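Local coordinates for protein RNA 2',3'-cyclic phosphodiesterase (Deinococcus radiodurans, PDB 5H7E) that belongs to the LigT-like phosphoesterases of the 2H clan and is built around antiparallel strands flanked by helices, at residues A16-T19 with A20-E24; V94-A98 with E99-E103; A110-E114 with L115-T119. All coordinates share one frame; numbering follows the deposited sequence.

Contact 1 of 3, residues A16-T19 with A20-E24; sequences ADIT and APLAE. With SO4 (sulfate ion), chain E.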
loop_
_atom_site.group_PDB
_atom_site.type_symbol
_atom_site.label_atom_id
_atom_site.label_comp_id
_atom_site.label_asym_id
_atom_site.label_seq_id
_atom_site.Cartn_x
_atom_site.Cartn_y
_atom_site.Cartn_z
ATOM N N ALA A 16 -4.410 -6.322 -12.561
ATOM C CA ALA A 16 -4.088 -5.797 -13.893
ATOM C C ALA A 16 -5.163 -4.868 -14.415
ATOM O O ALA A 16 -4.870 -3.914 -15.148
ATOM C CB ALA A 16 -3.917 -6.944 -14.868
ATOM N N ASP A 17 -6.433 -5.163 -14.115
ATOM C CA ASP A 17 -7.462 -4.297 -14.681
ATOM C C ASP A 17 -7.512 -2.949 -14.028
ATOM O O ASP A 17 -8.225 -2.056 -14.536
ATOM C CB ASP A 17 -8.868 -4.931 -14.535
ATOM C CG ASP A 17 -9.027 -6.183 -15.358
ATOM O OD1 ASP A 17 -8.218 -6.483 -16.267
ATOM O OD2 ASP A 17 -10.018 -6.944 -15.139
ATOM N N ILE A 18 -6.779 -2.775 -12.931
ATOM C CA ILE A 18 -6.685 -1.483 -12.252
ATOM C C ILE A 18 -5.355 -0.811 -12.547
ATOM O O ILE A 18 -5.311 0.396 -12.769
ATOM C CB ILE A 18 -6.891 -1.666 -10.729
ATOM C CG1 ILE A 18 -8.243 -2.325 -10.417
ATOM C CG2 ILE A 18 -6.731 -0.318 -9.996
ATOM C CD1 ILE A 18 -9.474 -1.435 -10.801
ATOM N N THR A 19 -4.253 -1.587 -12.561
ATOM C CA THR A 19 -2.985 -0.910 -12.851
ATOM C C THR A 19 -2.994 -0.365 -14.262
ATOM O O THR A 19 -2.282 0.606 -14.542
ATOM C CB THR A 19 -1.768 -1.805 -12.597
ATOM O OG1 THR A 19 -1.848 -3.016 -13.363
ATOM C CG2 THR A 19 -1.664 -2.160 -11.093
ATOM N N ALA A 20 -3.778 -0.962 -15.177
ATOM C CA ALA A 20 -3.701 -0.471 -16.553
ATOM C C ALA A 20 -4.276 0.928 -16.680
ATOM O O ALA A 20 -3.596 1.791 -17.285
ATOM C CB ALA A 20 -4.381 -1.444 -17.532
ATOM N N PRO A 21 -5.469 1.226 -16.190
ATOM C CA PRO A 21 -5.931 2.616 -16.302
ATOM C C PRO A 21 -5.112 3.571 -15.465
ATOM O O PRO A 21 -4.968 4.751 -15.829
ATOM C CB PRO A 21 -7.396 2.541 -15.859
ATOM C CG PRO A 21 -7.513 1.250 -15.058
ATOM C CD PRO A 21 -6.575 0.315 -15.735
ATOM N N LEU A 22 -4.525 3.104 -14.381
ATOM C CA LEU A 22 -3.648 3.996 -13.629
ATOM C C LEU A 22 -2.418 4.348 -14.445
ATOM O O LEU A 22 -1.908 5.474 -14.403
ATOM C CB LEU A 22 -3.256 3.361 -12.306
ATOM C CG LEU A 22 -4.458 3.209 -11.332
ATOM C CD1 LEU A 22 -3.961 2.569 -10.043
ATOM C CD2 LEU A 22 -5.153 4.582 -11.042
ATOM N N ALA A 23 -1.839 3.364 -15.128
ATOM C CA ALA A 23 -0.691 3.677 -15.950
ATOM C C ALA A 23 -1.052 4.631 -17.067
ATOM O O ALA A 23 -0.208 5.433 -17.481
ATOM C CB ALA A 23 -0.114 2.404 -16.571
ATOM N N GLU A 24 -2.279 4.518 -17.612
ATOM C CA GLU A 24 -2.692 5.456 -18.632
ATOM C C GLU A 24 -2.739 6.873 -18.069
ATOM O O GLU A 24 -2.396 7.830 -18.770
ATOM C CB GLU A 24 -4.033 5.043 -19.204
ATOM C CG GLU A 24 -3.960 3.705 -19.922
ATOM C CD GLU A 24 -5.276 3.240 -20.503
ATOM O OE1 GLU A 24 -5.550 2.023 -20.436
ATOM O OE2 GLU A 24 -6.031 4.097 -21.016
HETATM S S SO4 E . -4.509 -10.080 -11.950
HETATM O O1 SO4 E . -5.050 -10.398 -10.616
HETATM O O2 SO4 E . -3.648 -8.920 -11.937
HETATM O O3 SO4 E . -3.661 -11.195 -12.359
HETATM O O4 SO4 E . -5.589 -9.936 -12.927
#
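Ile18 and Leu22, one helical turn apart, lie side by side and point the same way, Ile18 CG2 resting 4.0 Å from Leu22 CD1. The methyl gets there because CG2 of Ile18 stands anti to its own backbone N, while CG1 is anti to the carbonyl carbon. In Leu22 it is CG that is anti to the carbonyl carbon (chi1 -67°), which leans the stem of the side chain back over the preceding turn and leaves Leu22 CG 3.3 Å from Ile18 O. Both residues are buried, facing Leu77 of strand 73-83, with Ile128 and Leu130 of strand 127-132 also against Leu22. Helix 16-26 thus packs one side on the sheet of this LigT-like fold. It is kinked at Pro21, whose ring nitrogen has no N-H to give: Pro21 CD sits 3.1 Å from Asp17 O, where a helical bond would otherwise form. Thr19 holds OG1 between its backbone N and carbonyl carbon (chi1 57°), and its side chain touches Val14 and Met41. Beyond the kink Ala23 N bonds Thr19 O at 2.9 Å. At the first turn, Ala16 N donates to O2 of a sulfate probably taken up from the crystallisation liquor, 2.8 Å away, and Arg13 NH2 holds the same anion.

Contact 2 of 3, residues V94-A98 with E99-E103; sequences VKTEA and EGLTE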
loop_
_atom_site.group_PDB
_atom_site.type_symbol
_atom_site.label_atom_id
_atom_site.label_comp_id
_atom_site.label_asym_id
_atom_site.label_seq_id
_atom_site.Cartn_x
_atom_site.Cartn_y
_atom_site.Cartn_z
ATOM N N VAL A 94 -3.760 8.103 -6.189
ATOM C CA VAL A 94 -5.222 7.956 -6.329
ATOM C C VAL A 94 -5.769 7.421 -5.013
ATOM O O VAL A 94 -5.211 6.483 -4.435
ATOM C CB VAL A 94 -5.613 7.061 -7.511
ATOM C CG1 VAL A 94 -4.971 5.637 -7.449
ATOM C CG2 VAL A 94 -7.132 6.934 -7.637
ATOM N N LYS A 95 -6.841 8.057 -4.519
ATOM C CA LYS A 95 -7.486 7.590 -3.296
ATOM C C LYS A 95 -8.238 6.292 -3.561
ATOM O O LYS A 95 -8.836 6.113 -4.619
ATOM C CB LYS A 95 -8.447 8.664 -2.815
ATOM C CG LYS A 95 -9.283 8.238 -1.604
ATOM C CD LYS A 95 -10.169 9.465 -1.200
ATOM C CE LYS A 95 -11.020 9.185 0.005
ATOM N NZ LYS A 95 -11.734 7.912 -0.193
ATOM N N THR A 96 -8.239 5.381 -2.563
ATOM C CA THR A 96 -9.012 4.142 -2.650
ATOM C C THR A 96 -9.917 4.083 -1.436
ATOM O O THR A 96 -9.563 4.591 -0.369
ATOM C CB THR A 96 -8.143 2.892 -2.667
ATOM O OG1 THR A 96 -7.250 2.945 -1.533
ATOM C CG2 THR A 96 -7.246 2.876 -3.910
ATOM N N GLU A 97 -11.118 3.524 -1.640
ATOM C CA GLU A 97 -12.077 3.390 -0.526
ATOM C C GLU A 97 -12.577 1.960 -0.510
ATOM O O GLU A 97 -12.831 1.393 -1.561
ATOM C CB GLU A 97 -13.262 4.324 -0.715
ATOM C CG GLU A 97 -14.297 4.296 0.408
ATOM C CD GLU A 97 -15.391 3.225 0.229
ATOM O OE1 GLU A 97 -15.685 2.837 -0.922
ATOM O OE2 GLU A 97 -15.955 2.779 1.255
ATOM N N ALA A 98 -12.751 1.376 0.694
ATOM C CA ALA A 98 -13.396 0.065 0.794
ATOM C C ALA A 98 -13.991 -0.057 2.183
ATOM O O ALA A 98 -13.315 0.262 3.155
ATOM C CB ALA A 98 -12.402 -1.107 0.569
ATOM N N GLU A 99 -15.193 -0.631 2.267
ATOM C CA GLU A 99 -15.721 -0.950 3.600
ATOM C C GLU A 99 -14.761 -1.884 4.333
ATOM O O GLU A 99 -14.355 -2.923 3.808
ATOM C CB GLU A 99 -17.095 -1.623 3.456
ATOM C CG GLU A 99 -17.769 -1.871 4.820
ATOM C CD GLU A 99 -19.034 -2.693 4.753
ATOM O OE1 GLU A 99 -19.383 -3.226 3.666
ATOM O OE2 GLU A 99 -19.703 -2.800 5.811
ATOM N N GLY A 100 -14.407 -1.533 5.561
ATOM C CA GLY A 100 -13.518 -2.399 6.328
ATOM C C GLY A 100 -12.053 -2.052 6.240
ATOM O O GLY A 100 -11.269 -2.534 7.088
ATOM N N LEU A 101 -11.654 -1.236 5.263
ATOM C CA LEU A 101 -10.208 -1.079 5.009
ATOM C C LEU A 101 -9.533 -0.252 6.108
ATOM O O LEU A 101 -8.435 -0.607 6.563
ATOM C CB LEU A 101 -9.981 -0.471 3.642
ATOM C CG LEU A 101 -8.489 -0.237 3.290
ATOM C CD1 LEU A 101 -7.691 -1.549 3.267
ATOM C CD2 LEU A 101 -8.498 0.357 1.931
ATOM N N THR A 102 -10.128 0.878 6.514
ATOM C CA THR A 102 -9.574 1.615 7.651
ATOM C C THR A 102 -9.525 0.758 8.913
ATOM O O THR A 102 -8.516 0.759 9.625
ATOM C CB THR A 102 -10.340 2.891 7.922
ATOM O OG1 THR A 102 -10.192 3.727 6.759
ATOM C CG2 THR A 102 -9.776 3.599 9.187
ATOM N N GLU A 103 -10.601 0.025 9.205
ATOM C CA GLU A 103 -10.619 -0.827 10.386
ATOM C C GLU A 103 -9.513 -1.873 10.318
ATOM O O GLU A 103 -8.826 -2.112 11.303
ATOM C CB GLU A 103 -12.008 -1.490 10.495
ATOM C CG GLU A 103 -12.143 -2.821 11.189
ATOM C CD GLU A 103 -13.573 -3.455 11.021
ATOM O OE1 GLU A 103 -14.469 -2.847 10.422
ATOM O OE2 GLU A 103 -13.798 -4.569 11.498
HETATM O O HOH W 1 -12.707 1.850 5.489
#
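Ala98 O receives the N-H of Leu101 at 3.1 Å, a fairly straight bond (164° at the hydrogen) that arrives from above the carbonyl plane. It closes a type II beta turn from Ala98 to Leu101, with Gly100 in the third position at a phi of 94° that a residue without a side chain readily adopts. A water molecule adds a second bridge: it donates to Ala98 O at 2.9 Å and accepts from Thr102 N at 2.9 Å, so one carbonyl oxygen ties Ala98 to the first two residues of helix 101-114. Apolar contact lies alongside these bonds. Leu101 CB approaches Ala98 CB to 4.0 Å, and CG, anti to the backbone N of Leu101, carries the branched end onward to Leu45 and Ala126; Ala98 itself touches Val75. Among the charged groups, the Glu97 chain bends at chi2 (-88°), and OE2 comes to 3.6 Å from Glu99 N. The other carboxylate oxygen, OE1, is hydrogen-bonded by Asn76 ND2 on the adjoining strand. Overall this is a tight strand-to-helix connection, a type II turn joining strand 91-97 to helix 101-114 with glycine at the N-cap.

Contact 3 of 3, residues A110-E114 with L115-T119; sequences AGIRE and LGIGT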
loop_
_atom_site.group_PDB
_atom_site.type_symbol
_atom_site.label_atom_id
_atom_site.label_comp_id
_atom_site.label_asym_id
_atom_site.label_seq_id
_atom_site.Cartn_x
_atom_site.Cartn_y
_atom_site.Cartn_z
ATOM N N ALA A 110 -2.345 -1.595 15.381
ATOM C CA ALA A 110 -2.385 -1.876 16.802
ATOM C C ALA A 110 -1.735 -3.217 17.120
ATOM O O ALA A 110 -1.076 -3.352 18.163
ATOM C CB ALA A 110 -3.833 -1.848 17.308
ATOM N N GLY A 111 -2.001 -4.236 16.293
ATOM C CA GLY A 111 -1.418 -5.545 16.558
ATOM C C GLY A 111 0.092 -5.536 16.429
ATOM O O GLY A 111 0.786 -6.227 17.171
ATOM N N ILE A 112 0.600 -4.793 15.460
ATOM C CA ILE A 112 2.035 -4.725 15.270
ATOM C C ILE A 112 2.686 -4.093 16.495
ATOM O O ILE A 112 3.706 -4.564 16.967
ATOM C CB ILE A 112 2.399 -3.931 14.011
ATOM C CG1 ILE A 112 1.873 -4.642 12.772
ATOM C CG2 ILE A 112 3.900 -3.766 13.896
ATOM C CD1 ILE A 112 1.954 -3.804 11.525
ATOM N N ARG A 113 2.068 -3.042 17.010
ATOM C CA ARG A 113 2.550 -2.342 18.195
ATOM C C ARG A 113 2.525 -3.257 19.403
ATOM O O ARG A 113 3.436 -3.255 20.216
ATOM C CB ARG A 113 1.645 -1.149 18.461
ATOM C CG ARG A 113 2.128 -0.119 19.467
ATOM C CD ARG A 113 1.255 1.142 19.432
ATOM N NE ARG A 113 0.569 1.292 18.144
ATOM C CZ ARG A 113 -0.043 2.385 17.700
ATOM N NH1 ARG A 113 -0.058 3.499 18.422
ATOM N NH2 ARG A 113 -0.630 2.362 16.512
ATOM N N GLU A 114 1.467 -4.041 19.507
ATOM C CA GLU A 114 1.289 -4.963 20.616
ATOM C C GLU A 114 2.431 -5.981 20.624
ATOM O O GLU A 114 2.848 -6.441 21.673
ATOM C CB GLU A 114 -0.105 -5.589 20.601
ATOM C CG GLU A 114 -1.181 -4.607 21.057
ATOM C CD GLU A 114 -2.591 -4.964 20.617
ATOM O OE1 GLU A 114 -2.805 -6.079 20.115
ATOM O OE2 GLU A 114 -3.493 -4.118 20.778
ATOM N N LEU A 115 2.889 -6.365 19.442
ATOM C CA LEU A 115 4.023 -7.279 19.295
ATOM C C LEU A 115 5.346 -6.605 19.615
ATOM O O LEU A 115 6.361 -7.291 19.650
ATOM C CB LEU A 115 4.074 -7.840 17.865
ATOM C CG LEU A 115 2.949 -8.827 17.553
ATOM C CD1 LEU A 115 2.874 -9.104 16.086
ATOM C CD2 LEU A 115 3.111 -10.156 18.368
ATOM N N GLY A 116 5.367 -5.291 19.842
ATOM C CA GLY A 116 6.629 -4.602 20.068
ATOM C C GLY A 116 7.493 -4.499 18.830
ATOM O O GLY A 116 8.717 -4.512 18.938
ATOM N N ILE A 117 6.877 -4.447 17.668
ATOM C CA ILE A 117 7.564 -4.304 16.390
ATOM C C ILE A 117 7.341 -2.888 15.890
ATOM O O ILE A 117 6.224 -2.365 15.982
ATOM C CB ILE A 117 7.035 -5.358 15.404
ATOM C CG1 ILE A 117 7.406 -6.752 15.939
ATOM C CG2 ILE A 117 7.539 -5.124 13.949
ATOM C CD1 ILE A 117 6.718 -7.821 15.154
ATOM N N GLY A 118 8.394 -2.264 15.366
ATOM C CA GLY A 118 8.308 -0.854 14.989
ATOM C C GLY A 118 7.601 -0.600 13.662
ATOM O O GLY A 118 7.710 -1.360 12.699
ATOM N N THR A 119 6.862 0.503 13.618
ATOM C CA THR A 119 6.235 0.961 12.392
ATOM C C THR A 119 6.754 2.335 12.036
ATOM O O THR A 119 7.403 3.001 12.824
ATOM C CB THR A 119 4.718 1.041 12.506
ATOM O OG1 THR A 119 4.413 1.754 13.699
ATOM C CG2 THR A 119 4.136 -0.350 12.595
#
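Ile112 and Arg113 present peptide carbonyls to the backbone of Leu115, Gly116 and Ile117, and these peptide units are the flat groups of the contact. Over the face of the Arg113 carbonyl stands Gly116 N, 2.8 Å from Arg113 O and 64° out of the plane. Ile117 N reaches Ile112 O at 3.2 Å with a smaller tilt of 25°, and Leu115 N makes a second, weak bond to that oxygen. The stronger bond of Leu115 N runs to Gly111 O, 3.1 Å away. The two bonds made by Gly116 and Ile117, with positive phi at Gly116 (70°), define a Schellman motif closing helix 101-114. Its customary apolar partner is present: Ile112 CG2, set anti to the backbone N, lies 3.8 Å from Ile117 CB. That methyl also meets Thr119 CG2 at 3.7 Å, the two side chains crossing obliquely. Leu115 folds back over the last turn, CG 3.4 Å from Gly111 O, and touches Leu62 of helix 56-67, which Ile112 touches as well. The last-turn carbonyls of Gly111, Ile112 and Arg113 thus all find N-H donors as the chain leaves the helix, while Ile112 CG2 packs on Ile117 and Thr119 beside the turn.

Overall arrangement
The three contacts follow one another along the chain. Contact 1 takes in all but the last two residues of helix 16-26, contact 2 leads from strand 91-97 into helix 101-114, and contact 3 closes that same helix, about 21 Å from contact 2 between centres. Contacts 1 and 2, with centres about 18 Å apart, touch through Leu22 CD2 and Val94 CG1 at 3.7 Å. Contacts 1 and 3 lie on opposite sides of the chain's centre, with nearest atoms about 23 Å apart. Through Leu22, helix 16-26 packs on strand 91-97 of the antiparallel sheet, so the two LigT-like halves of the sequence build one continuous core.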